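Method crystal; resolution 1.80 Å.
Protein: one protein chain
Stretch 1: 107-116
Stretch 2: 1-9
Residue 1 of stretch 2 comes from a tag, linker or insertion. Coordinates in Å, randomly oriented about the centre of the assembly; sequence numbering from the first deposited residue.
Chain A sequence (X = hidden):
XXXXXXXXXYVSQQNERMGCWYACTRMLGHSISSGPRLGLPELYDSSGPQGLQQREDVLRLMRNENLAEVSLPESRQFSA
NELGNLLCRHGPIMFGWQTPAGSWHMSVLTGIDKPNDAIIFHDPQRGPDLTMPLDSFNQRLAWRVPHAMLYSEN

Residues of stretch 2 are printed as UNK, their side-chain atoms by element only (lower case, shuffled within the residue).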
# COMPACT_ATOMS: atom_id res chain seq x y z
N SER A 107 -10.76 16.68 -4.94
CA SER A 107 -11.45 15.51 -4.43
C SER A 107 -10.50 14.71 -3.63
O SER A 107 -9.29 14.98 -3.63
CB SER A 107 -12.00 14.68 -5.57
OG SER A 107 -13.02 15.38 -6.27
N VAL A 108 -11.01 13.73 -2.91
CA VAL A 108 -10.17 12.89 -2.07
C VAL A 108 -10.17 11.47 -2.49
O VAL A 108 -11.22 10.83 -2.47
CB VAL A 108 -10.63 12.95 -0.58
CG1 VAL A 108 -9.72 12.00 0.24
CG2 VAL A 108 -10.54 14.38 -0.04
N LEU A 109 -8.98 11.01 -2.90
CA LEU A 109 -8.73 9.63 -3.30
C LEU A 109 -8.73 8.76 -2.07
O LEU A 109 -7.97 9.05 -1.11
CB LEU A 109 -7.37 9.47 -3.97
CG LEU A 109 -7.08 8.08 -4.52
CD1 LEU A 109 -8.07 7.61 -5.61
CD2 LEU A 109 -5.65 8.14 -5.00
N THR A 110 -9.52 7.71 -2.10
CA THR A 110 -9.63 6.77 -0.92
C THR A 110 -9.30 5.29 -1.19
O THR A 110 -9.05 4.53 -0.23
CB THR A 110 -11.02 6.81 -0.29
OG1 THR A 110 -11.98 6.20 -1.20
CG2 THR A 110 -11.36 8.25 0.11
N GLY A 111 -9.48 4.84 -2.43
CA GLY A 111 -9.20 3.49 -2.77
C GLY A 111 -9.15 3.24 -4.25
O GLY A 111 -9.33 4.15 -5.04
N ILE A 112 -8.92 2.00 -4.61
CA ILE A 112 -8.82 1.55 -6.04
C ILE A 112 -9.72 0.37 -6.21
O ILE A 112 -9.70 -0.58 -5.38
CB ILE A 112 -7.38 1.15 -6.42
CG1 ILE A 112 -6.42 2.33 -6.19
CG2 ILE A 112 -7.28 0.64 -7.86
CD1 ILE A 112 -6.72 3.59 -7.01
N ASP A 113 -10.48 0.43 -7.28
CA ASP A 113 -11.25 -0.67 -7.73
C ASP A 113 -10.48 -1.33 -8.88
O ASP A 113 -10.59 -0.91 -10.04
CB ASP A 113 -12.66 -0.16 -8.12
CG ASP A 113 -13.54 -1.24 -8.77
OD1 ASP A 113 -13.05 -2.34 -9.17
OD2 ASP A 113 -14.75 -0.97 -8.90
N LYS A 114 -9.73 -2.40 -8.57
CA LYS A 114 -8.92 -3.06 -9.59
C LYS A 114 -9.75 -3.70 -10.68
O LYS A 114 -9.46 -3.50 -11.85
CB LYS A 114 -8.02 -4.15 -9.01
CG LYS A 114 -6.68 -3.67 -8.50
CD LYS A 114 -5.63 -3.50 -9.59
CE LYS A 114 -5.17 -4.80 -10.23
NZ LYS A 114 -3.99 -4.49 -11.07
N PRO A 115 -10.75 -4.53 -10.31
CA PRO A 115 -11.52 -5.23 -11.37
C PRO A 115 -12.10 -4.31 -12.45
O PRO A 115 -12.16 -4.72 -13.60
CB PRO A 115 -12.68 -5.90 -10.59
CG PRO A 115 -12.12 -6.14 -9.23
CD PRO A 115 -11.13 -5.03 -8.96
N ASN A 116 -12.54 -3.11 -12.05
CA ASN A 116 -13.15 -2.16 -12.96
C ASN A 116 -12.19 -1.04 -13.36
O ASN A 116 -12.61 -0.12 -14.02
CB ASN A 116 -14.39 -1.55 -12.28
CG ASN A 116 -15.53 -2.55 -12.19
OD1 ASN A 116 -15.87 -3.18 -13.19
ND2 ASN A 116 -16.12 -2.69 -10.99
N UNK A 1 -11.26 -6.29 -5.39
CA UNK A 1 -9.78 -6.10 -5.29
C UNK A 1 -9.33 -4.62 -5.43
O UNK A 1 -10.10 -3.72 -5.81
c UNK A 1 -7.87 -7.69 -5.72
c UNK A 1 -9.04 -6.97 -6.32
o UNK A 1 -8.00 -8.35 -4.67
n UNK A 1 -6.74 -7.64 -6.40
N UNK A 2 -8.07 -4.38 -5.08
CA UNK A 2 -7.47 -3.08 -5.07
C UNK A 2 -7.50 -2.62 -3.64
O UNK A 2 -8.38 -3.01 -2.87
N UNK A 3 -6.53 -1.79 -3.29
CA UNK A 3 -6.35 -1.35 -1.95
C UNK A 3 -7.39 -0.28 -1.70
O UNK A 3 -7.55 0.61 -2.50
c UNK A 3 -4.90 1.63 1.14
c UNK A 3 -4.19 -0.51 1.92
c UNK A 3 -4.94 -0.81 -1.73
c UNK A 3 -5.06 1.10 -0.13
c UNK A 3 -4.74 -0.23 -0.40
c UNK A 3 -4.34 -1.04 0.65
c UNK A 3 -4.48 0.82 2.17
N UNK A 4 -8.10 -0.37 -0.58
CA UNK A 4 -9.15 0.63 -0.28
C UNK A 4 -9.04 0.98 1.15
O UNK A 4 -8.99 0.10 1.98
c UNK A 4 -10.56 0.12 -0.60
c UNK A 4 -10.70 -0.34 -2.03
n UNK A 4 -14.26 -2.09 -3.76
n UNK A 4 -12.87 -2.88 -5.40
c UNK A 4 -13.03 -2.21 -4.26
c UNK A 4 -12.03 -0.94 -2.36
n UNK A 4 -11.97 -1.72 -3.62
N UNK A 5 -8.99 2.27 1.45
CA UNK A 5 -9.24 2.76 2.78
C UNK A 5 -10.78 2.88 2.96
O UNK A 5 -11.50 3.47 2.09
c UNK A 5 -8.63 4.15 2.99
c UNK A 5 -6.33 3.77 3.84
c UNK A 5 -6.91 5.83 2.45
c UNK A 5 -7.15 4.34 2.70
N UNK A 6 -11.23 2.41 4.11
CA UNK A 6 -12.64 2.21 4.40
C UNK A 6 -13.28 3.19 5.37
O UNK A 6 -14.51 3.21 5.46
c UNK A 6 -12.60 -0.21 3.80
n UNK A 6 -11.44 -0.87 3.78
o UNK A 6 -13.43 -0.31 2.91
c UNK A 6 -12.82 0.77 4.91
N UNK A 7 -12.51 3.97 6.13
CA UNK A 7 -13.17 5.12 6.73
C UNK A 7 -12.43 6.42 6.74
O UNK A 7 -11.94 6.93 7.74
c UNK A 7 -16.95 6.88 7.77
c UNK A 7 -13.90 4.89 8.05
c UNK A 7 -15.17 6.94 9.07
n UNK A 7 -16.38 7.54 8.77
c UNK A 7 -15.03 5.88 8.24
n UNK A 7 -16.15 5.88 7.43
N UNK A 8 -12.46 6.98 5.56
CA UNK A 8 -12.29 8.39 5.39
C UNK A 8 -13.67 9.07 5.55
O UNK A 8 -14.61 8.71 4.89
c UNK A 8 -10.34 7.83 4.00
c UNK A 8 -11.63 8.64 4.04
c UNK A 8 -11.33 10.11 3.92
N UNK A 9 -13.78 10.00 6.50
CA UNK A 9 -15.03 10.70 6.70
C UNK A 9 -15.34 11.61 5.51
O UNK A 9 -14.42 12.07 4.79
c UNK A 9 -12.70 10.48 7.40
c UNK A 9 -13.31 11.67 8.10
c UNK A 9 -14.79 11.53 7.96
O HOH W 1 -12.12 3.47 -0.41

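Position 1 carries two side-chain carbons, the second bearing one oxygen and one nitrogen, so the residue is an amide, Asn-1. It comes from an expression tag, and its backbone does most of the work: Lys-114 N donates to Asn-1 O at 3.1 Å, nearly straight at 166°. The side chain adds only packing, with Asn-1 CB lying 3.9 Å from Pro-115 CD.

Position 2 has no side-chain atoms and is Gly-2. With phi/psi of 100/151, a CB would be jammed against the preceding carbonyl oxygen, and it would also fall 2.2 Å from Ile-112 O. The bare CA instead approaches closely, making a CA-H...O contact of 3.4 Å from Gly-2 CA to Ile-112 O, while Lys-114 CG packs 3.6 Å from Gly-2 CA.

At position 3, one carbon leads to a ring of six carbons with no hydroxyl oxygen, which identifies Phe-3. The side chain points sideways at a partly exposed site, out of contact range of the strand, which leaves room for a large ring. The backbone makes the link: Ile-112 N donates to Phe-3 O at 2.9 Å.

Position 4 shows three carbons, a nitrogen, then a carbon holding two more nitrogens. This guanidinium belongs to Arg-4. Its CA-to-CB bond points sideways, but the long chain brings its end nearer to the strand, where it can serve several oxygens. Arg-4 NE gives a weak hydrogen bond to Ile-112 O (3.1 Å, 132°), and Arg-4 NH2 donates to Asn-1 O at 2.9 Å within its own stretch. A long salt bridge, 3.8 Å from Arg-4 NH2 to Asp-113 OD1, adds charge complementarity.

Position 5 has four carbons forking at the second, its CB 3.3 Å from Thr-110 O: Leu-5. The partly exposed side chain points sideways, and the site asks little of it, because the backbone makes the specific link: Leu-5 N donates to Thr-110 O at 2.8 Å. A water donates to Leu-5 O at 2.6 Å while lying 2.8 Å from Thr-110 OG1, so it bridges the stretches.

Position 6 repeats the pattern of two carbons with a terminal oxygen and nitrogen: Asn-6. It points away, and its polar amide suits an exposed site. Position 7 has one carbon and a five-membered ring of three carbons and two nitrogens, the imidazole of His-7, also exposed and out of reach.

At position 8 a single carbon carries two others: Val-8. Pointing toward the strand, this compact apolar group places Val-8 CB 4.0 Å from Thr-110 CG2 and Val-8 CG1 4.4 Å from Val-108 CG1. Position 9 has three carbons closing a ring onto the backbone nitrogen, Pro-9, exposed and beyond contact.

The contact rests chiefly on main-chain pairing. Two backbone hydrogen bonds, at Phe-3 and Leu-5, flank a single beta bridge whose Gly-111 CA and Arg-4 CA are 3.8 Å apart, and a third at Asn-1 extends the pairing. Gly-111 permits this closeness, since a CB there would clash at 2.9 Å from Arg-4 CA.

Stretch 2 1-9: NGFRLNHVP
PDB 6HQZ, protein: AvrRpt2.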